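Local structure of putative mRNA export protein (Chaetomium thermophilum, 4WP2) at residues S14-N20 / F55-V61. The protein probably takes part in exporting mRNA from the nucleus to the cytoplasm, this fragment being its C-terminal UBA domain. Sequence-based numbering, arbitrary orientation.
Sequences SRRTGMN and FISQPQV
G18 O receives two N-H groups of the C-terminal tail, almost head-on from I56 N at 2.8 Å and more obliquely from S57 N at 3.2 Å. R16 O, in the last turn of helix 2-17, takes Q60 N at 2.8 Å, an example of carbonyls around a helix end holding an irregular chain. The R16 side chain, bent at chi2 and chi3 (-73° and -71°), turns its guanidinium edge to the terminal carboxylate, NE lying 3.3 Å from V61 OXT in a salt bridge. M19 CG sits over one face of the F55 ring, near its rim and 4.0 Å from CE2, whereas T17 O meets that ring's edge. I56 CD1 lies against N20 CA at 3.6 Å.

Two waters line the seam: one joins S57 OG to S14 OG, the other to R15 O and Q58 O. In the second shell, S14 OG donates to M19 O (2.7 Å), and T17 OG1, also hydrogen-bonded to V13 O one turn back, accepts from M19 N in an ST turn, fixing the helix exit. N20 OD1 caps Y23 N in helix 21-25. R16, T17 and M19, with V61 of the tail, touch helix 36-46 of this three-helix UBA fold.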
loop_
_atom_site.group_PDB
_atom_site.type_symbol
_atom_site.label_atom_id
_atom_site.label_comp_id
_atom_site.label_asym_id
_atom_site.label_seq_id
_atom_site.Cartn_x
_atom_site.Cartn_y
_atom_site.Cartn_z
ATOM N N SER A 14 -3.708 -36.963 18.864
ATOM C CA SER A 14 -3.828 -36.576 20.267
ATOM C C SER A 14 -5.277 -36.241 20.609
ATOM O O SER A 14 -5.789 -36.653 21.648
ATOM C CB SER A 14 -2.916 -35.388 20.572
ATOM O OG SER A 14 -3.059 -34.952 21.914
ATOM N N ARG A 15 -5.929 -35.485 19.728
ATOM C CA ARG A 15 -7.315 -35.091 19.929
ATOM C C ARG A 15 -8.229 -36.311 20.000
ATOM O O ARG A 15 -9.140 -36.369 20.831
ATOM C CB ARG A 15 -7.775 -34.152 18.803
ATOM C CG ARG A 15 -9.162 -33.583 19.010
ATOM C CD ARG A 15 -9.599 -32.709 17.846
ATOM N NE ARG A 15 -9.888 -33.487 16.643
ATOM C CZ ARG A 15 -10.985 -34.220 16.476
ATOM N NH1 ARG A 15 -11.891 -34.297 17.442
ATOM N NH2 ARG A 15 -11.172 -34.888 15.346
ATOM N N ARG A 16 -8.000 -37.269 19.107
ATOM C CA ARG A 16 -8.855 -38.444 19.011
ATOM C C ARG A 16 -8.601 -39.473 20.125
ATOM O O ARG A 16 -9.552 -40.057 20.657
ATOM C CB ARG A 16 -8.659 -39.130 17.657
ATOM C CG ARG A 16 -9.252 -38.374 16.476
ATOM C CD ARG A 16 -10.766 -38.452 16.445
ATOM N NE ARG A 16 -11.228 -39.790 16.088
ATOM C CZ ARG A 16 -11.226 -40.284 14.855
ATOM N NH1 ARG A 16 -10.754 -39.566 13.845
ATOM N NH2 ARG A 16 -11.672 -41.514 14.641
ATOM N N THR A 17 -7.334 -39.686 20.482
ATOM C CA THR A 17 -6.967 -40.756 21.415
ATOM C C THR A 17 -6.840 -40.301 22.864
ATOM O O THR A 17 -6.934 -41.119 23.780
ATOM C CB THR A 17 -5.630 -41.423 21.035
ATOM O OG1 THR A 17 -4.558 -40.489 21.204
ATOM C CG2 THR A 17 -5.662 -41.932 19.603
ATOM N N GLY A 18 -6.579 -39.015 23.064
ATOM C CA GLY A 18 -6.346 -38.481 24.395
ATOM C C GLY A 18 -4.894 -38.559 24.838
ATOM O O GLY A 18 -4.552 -38.091 25.926
ATOM N N MET A 19 -4.037 -39.143 24.002
ATOM C CA MET A 19 -2.614 -39.258 24.322
ATOM C C MET A 19 -1.874 -37.946 24.155
ATOM O O MET A 19 -2.273 -37.102 23.359
ATOM C CB MET A 19 -1.952 -40.310 23.436
ATOM C CG MET A 19 -2.371 -41.736 23.723
ATOM S SD MET A 19 -1.479 -42.953 22.724
ATOM C CE MET A 19 -1.933 -42.471 21.055
ATOM N N ASN A 20 -0.769 -37.784 24.879
ATOM C CA ASN A 20 0.064 -36.600 24.704
ATOM C C ASN A 20 0.771 -36.645 23.339
ATOM O O ASN A 20 0.659 -37.632 22.602
ATOM C CB ASN A 20 1.078 -36.473 25.850
ATOM C CG ASN A 20 2.026 -37.666 25.944
ATOM O OD1 ASN A 20 2.315 -38.334 24.951
ATOM N ND2 ASN A 20 2.540 -37.917 27.145
ATOM N N PHE A 55 -1.891 -39.842 29.074
ATOM C CA PHE A 55 -3.196 -39.318 28.653
ATOM C C PHE A 55 -3.483 -37.918 29.197
ATOM O O PHE A 55 -3.475 -37.699 30.407
ATOM C CB PHE A 55 -4.306 -40.283 29.067
ATOM C CG PHE A 55 -4.365 -41.522 28.214
ATOM C CD1 PHE A 55 -3.587 -42.628 28.525
ATOM C CD2 PHE A 55 -5.184 -41.577 27.103
ATOM C CE1 PHE A 55 -3.633 -43.763 27.743
ATOM C CE2 PHE A 55 -5.235 -42.715 26.313
ATOM C CZ PHE A 55 -4.460 -43.807 26.635
ATOM N N ILE A 56 -3.636 -36.954 28.290
ATOM C CA ILE A 56 -3.948 -35.571 28.676
ATOM C C ILE A 56 -5.348 -35.050 28.308
ATOM O O ILE A 56 -5.692 -33.899 28.621
ATOM C CB ILE A 56 -2.919 -34.619 28.037
ATOM C CG1 ILE A 56 -2.942 -34.769 26.512
ATOM C CG2 ILE A 56 -1.529 -34.908 28.596
ATOM C CD1 ILE A 56 -1.975 -33.865 25.780
ATOM N N SER A 57 -6.148 -35.861 27.627
ATOM C CA SER A 57 -7.510 -35.456 27.261
ATOM C C SER A 57 -8.404 -36.685 27.086
ATOM O O SER A 57 -7.945 -37.818 27.183
ATOM C CB SER A 57 -7.516 -34.568 26.006
ATOM O OG SER A 57 -7.021 -35.249 24.874
ATOM N N GLN A 58 -9.681 -36.464 26.814
ATOM C CA GLN A 58 -10.619 -37.575 26.747
ATOM C C GLN A 58 -10.434 -38.497 25.549
ATOM O O GLN A 58 -10.365 -38.033 24.418
ATOM C CB GLN A 58 -12.038 -37.002 26.715
ATOM C CG GLN A 58 -13.140 -38.035 26.694
ATOM C CD GLN A 58 -14.506 -37.438 26.983
ATOM O OE1 GLN A 58 -14.641 -36.235 27.247
ATOM N NE2 GLN A 58 -15.531 -38.271 26.912
ATOM N N PRO A 59 -10.387 -39.823 25.796
ATOM C CA PRO A 59 -10.347 -40.727 24.645
ATOM C C PRO A 59 -11.640 -40.611 23.865
ATOM O O PRO A 59 -12.710 -40.702 24.466
ATOM C CB PRO A 59 -10.194 -42.117 25.275
ATOM C CG PRO A 59 -9.673 -41.880 26.650
ATOM C CD PRO A 59 -10.244 -40.550 27.071
ATOM N N GLN A 60 -11.550 -40.456 22.551
ATOM C CA GLN A 60 -12.744 -40.253 21.742
ATOM C C GLN A 60 -12.510 -40.715 20.309
ATOM O O GLN A 60 -12.894 -40.037 19.358
ATOM C CB GLN A 60 -13.167 -38.779 21.782
ATOM C CG GLN A 60 -12.044 -37.788 21.509
ATOM C CD GLN A 60 -12.404 -36.366 21.917
ATOM O OE1 GLN A 60 -13.020 -36.143 22.960
ATOM N NE2 GLN A 60 -12.007 -35.398 21.098
ATOM N N VAL A 61 -11.791 -41.825 20.175
ATOM C CA VAL A 61 -11.597 -42.497 18.891
ATOM C C VAL A 61 -12.935 -42.666 18.165
ATOM O O VAL A 61 -13.585 -43.703 18.293
ATOM C CB VAL A 61 -10.903 -43.863 19.064
ATOM C CG1 VAL A 61 -10.763 -44.582 17.722
ATOM C CG2 VAL A 61 -9.527 -43.677 19.696
ATOM O OXT VAL A 61 -13.437 -41.769 17.484
HETATM O O HOH W 1 -5.345 -33.795 23.275
HETATM O O HOH W 2 -9.215 -35.693 23.485
#